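Local coordinates for protein putative xanthine dehydrogenase YAGS fad-binding subunit (Escherichia coli, PDB 5G5G) that binds the molybdenum cofactor (pterin cytosine dinucleotide) as the large subunit of a periplasmic aldehyde oxidase, which presumably oxidises aldehydes to carboxylic acids, at residues Q211-C216 against E462-D467. Residues are numbered along the deposited sequence; the frame is centred on the assembly and turned at random.
Sequences QMIDWC and ETDMTD
T466 grips the backbone of Q211: its OG1 donates to Q211 O over 2.8 Å. The C=O...OG1 angle of 121° shows a bent approach, the hydroxyl standing above the carbonyl plane, 38° out of it. With chi1 at 52°, OG1 lies between backbone N and carbonyl carbon, and the methyl CG2 meets I213 CG1 at 3.8 Å. Apart from the hydrogen bond, the tightest approach is I213 CG1 to D464 O, 3.2 Å, and a water also joins I213 N to D464 O. Replacing T466 by alanine removes both OG1 and CG2, and would probably leave Q211 O and S506 OG without that partner and a gap beside I213 CG1. Toward partly exposed D214 the fit is looser: its CB comes no nearer than 3.8 Å to D464 OD2, and a second water bridges D214 N to D464 OD2. Both waters accept N-H groups of the helix's first turn, just after M212 at the N-cap position. S503 OG hydrogen-bonds D464 OD1, and S506 OG hydrogen-bonds T466 OG1. Q211 NE2 hydrogen-bonds the dioxothiomolybdenum ion and S506 O, while M465 touches the pterin cytosine dinucleotide, so the contact backs the cofactor site. It joins helix 213-224, whose I213 and C216 side chains touch I233 of strand 231-234, to the loop linking strand 459-462 with helix 472-484.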
loop_
_atom_site.group_PDB
_atom_site.type_symbol
_atom_site.label_atom_id
_atom_site.label_comp_id
_atom_site.label_asym_id
_atom_site.label_seq_id
_atom_site.Cartn_x
_atom_site.Cartn_y
_atom_site.Cartn_z
ATOM N N GLN C 211 8.872 -11.010 9.748
ATOM C CA GLN C 211 8.314 -10.619 11.033
ATOM C C GLN C 211 8.701 -11.600 12.167
ATOM O O GLN C 211 8.582 -11.229 13.357
ATOM C CB GLN C 211 6.783 -10.587 10.942
ATOM C CG GLN C 211 6.206 -9.571 9.949
ATOM C CD GLN C 211 4.707 -9.609 9.751
ATOM O OE1 GLN C 211 4.191 -9.512 8.632
ATOM N NE2 GLN C 211 3.984 -9.772 10.859
ATOM N N MET C 212 9.072 -12.825 11.815
ATOM C CA MET C 212 9.170 -13.958 12.767
ATOM C C MET C 212 10.471 -14.696 12.554
ATOM O O MET C 212 10.553 -15.586 11.716
ATOM C CB MET C 212 7.996 -14.908 12.558
ATOM C CG MET C 212 6.620 -14.332 12.832
ATOM S SD MET C 212 6.435 -14.246 14.636
ATOM C CE MET C 212 4.793 -13.708 14.858
ATOM N N ILE C 213 11.517 -14.261 13.251
ATOM C CA ILE C 213 12.900 -14.653 12.963
ATOM C C ILE C 213 13.035 -16.135 13.215
ATOM O O ILE C 213 13.615 -16.858 12.393
ATOM C CB ILE C 213 13.920 -13.888 13.833
ATOM C CG1 ILE C 213 13.954 -12.382 13.482
ATOM C CG2 ILE C 213 15.337 -14.482 13.747
ATOM C CD1 ILE C 213 14.550 -12.091 12.092
ATOM N N ASP C 214 12.501 -16.597 14.351
ATOM C CA ASP C 214 12.720 -18.024 14.685
ATOM C C ASP C 214 11.947 -18.950 13.737
ATOM O O ASP C 214 12.475 -19.992 13.336
ATOM C CB ASP C 214 12.367 -18.320 16.137
ATOM C CG ASP C 214 12.831 -19.695 16.570
ATOM O OD1 ASP C 214 14.038 -20.008 16.523
ATOM O OD2 ASP C 214 11.954 -20.435 17.037
ATOM N N TRP C 215 10.719 -18.587 13.364
ATOM C CA TRP C 215 9.929 -19.403 12.432
ATOM C C TRP C 215 10.653 -19.438 11.100
ATOM O O TRP C 215 10.702 -20.481 10.450
ATOM C CB TRP C 215 8.565 -18.797 12.157
ATOM C CG TRP C 215 7.591 -18.881 13.310
ATOM C CD1 TRP C 215 7.774 -19.472 14.530
ATOM C CD2 TRP C 215 6.265 -18.380 13.280
ATOM N NE1 TRP C 215 6.611 -19.302 15.304
ATOM C CE2 TRP C 215 5.663 -18.677 14.527
ATOM C CE3 TRP C 215 5.523 -17.692 12.317
ATOM C CZ2 TRP C 215 4.331 -18.338 14.811
ATOM C CZ3 TRP C 215 4.201 -17.360 12.601
ATOM C CH2 TRP C 215 3.637 -17.644 13.853
ATOM N N CYS C 216 11.170 -18.285 10.683
ATOM C CA CYS C 216 11.950 -18.223 9.396
ATOM C C CYS C 216 13.094 -19.204 9.416
ATOM O O CYS C 216 13.300 -19.991 8.477
ATOM C CB CYS C 216 12.463 -16.801 9.170
ATOM S SG CYS C 216 13.360 -16.539 7.608
ATOM N N GLU C 462 19.490 -7.486 23.790
ATOM C CA GLU C 462 19.478 -8.323 22.580
ATOM C C GLU C 462 18.282 -9.264 22.615
ATOM O O GLU C 462 18.111 -10.012 23.573
ATOM C CB GLU C 462 20.728 -9.164 22.489
ATOM C CG GLU C 462 22.014 -8.321 22.394
ATOM C CD GLU C 462 23.292 -9.057 22.742
ATOM O OE1 GLU C 462 23.289 -9.957 23.619
ATOM O OE2 GLU C 462 24.322 -8.677 22.180
ATOM N N THR C 463 17.519 -9.277 21.542
ATOM C CA THR C 463 16.453 -10.265 21.367
ATOM C C THR C 463 16.132 -10.402 19.868
ATOM O O THR C 463 16.306 -9.455 19.115
ATOM C CB THR C 463 15.222 -9.873 22.209
ATOM O OG1 THR C 463 14.177 -10.823 22.008
ATOM C CG2 THR C 463 14.739 -8.431 21.876
ATOM N N ASP C 464 15.645 -11.548 19.433
ATOM C CA ASP C 464 15.329 -11.695 18.010
ATOM C C ASP C 464 13.974 -11.059 17.595
ATOM O O ASP C 464 13.530 -11.173 16.433
ATOM C CB ASP C 464 15.391 -13.162 17.571
ATOM C CG ASP C 464 14.123 -13.965 17.875
ATOM O OD1 ASP C 464 13.184 -13.448 18.562
ATOM O OD2 ASP C 464 14.063 -15.159 17.461
ATOM N N MET C 465 13.317 -10.411 18.539
ATOM C CA MET C 465 12.128 -9.620 18.209
ATOM C C MET C 465 12.365 -8.659 17.064
ATOM O O MET C 465 13.471 -8.150 16.909
ATOM C CB MET C 465 11.686 -8.838 19.442
ATOM C CG MET C 465 10.436 -8.038 19.243
ATOM S SD MET C 465 9.007 -9.064 18.810
ATOM C CE MET C 465 7.854 -7.779 18.521
ATOM N N THR C 466 11.344 -8.454 16.255
ATOM C CA THR C 466 11.403 -7.527 15.112
ATOM C C THR C 466 10.678 -6.221 15.384
ATOM O O THR C 466 9.740 -6.128 16.254
ATOM C CB THR C 466 10.816 -8.201 13.852
ATOM O OG1 THR C 466 9.501 -8.724 14.165
ATOM C CG2 THR C 466 11.714 -9.294 13.400
ATOM N N ASP C 467 11.108 -5.220 14.627
ATOM C CA ASP C 467 10.457 -3.910 14.571
ATOM C C ASP C 467 10.083 -3.720 13.154
ATOM O O ASP C 467 10.940 -3.461 12.303
ATOM C CB ASP C 467 11.355 -2.761 15.095
ATOM C CG ASP C 467 10.572 -1.465 15.321
ATOM O OD1 ASP C 467 9.565 -1.261 14.567
ATOM O OD2 ASP C 467 10.954 -0.715 16.257
HETATM O O HOH W 1 11.184 -12.587 15.754
HETATM O O HOH W 2 11.267 -15.133 16.951
#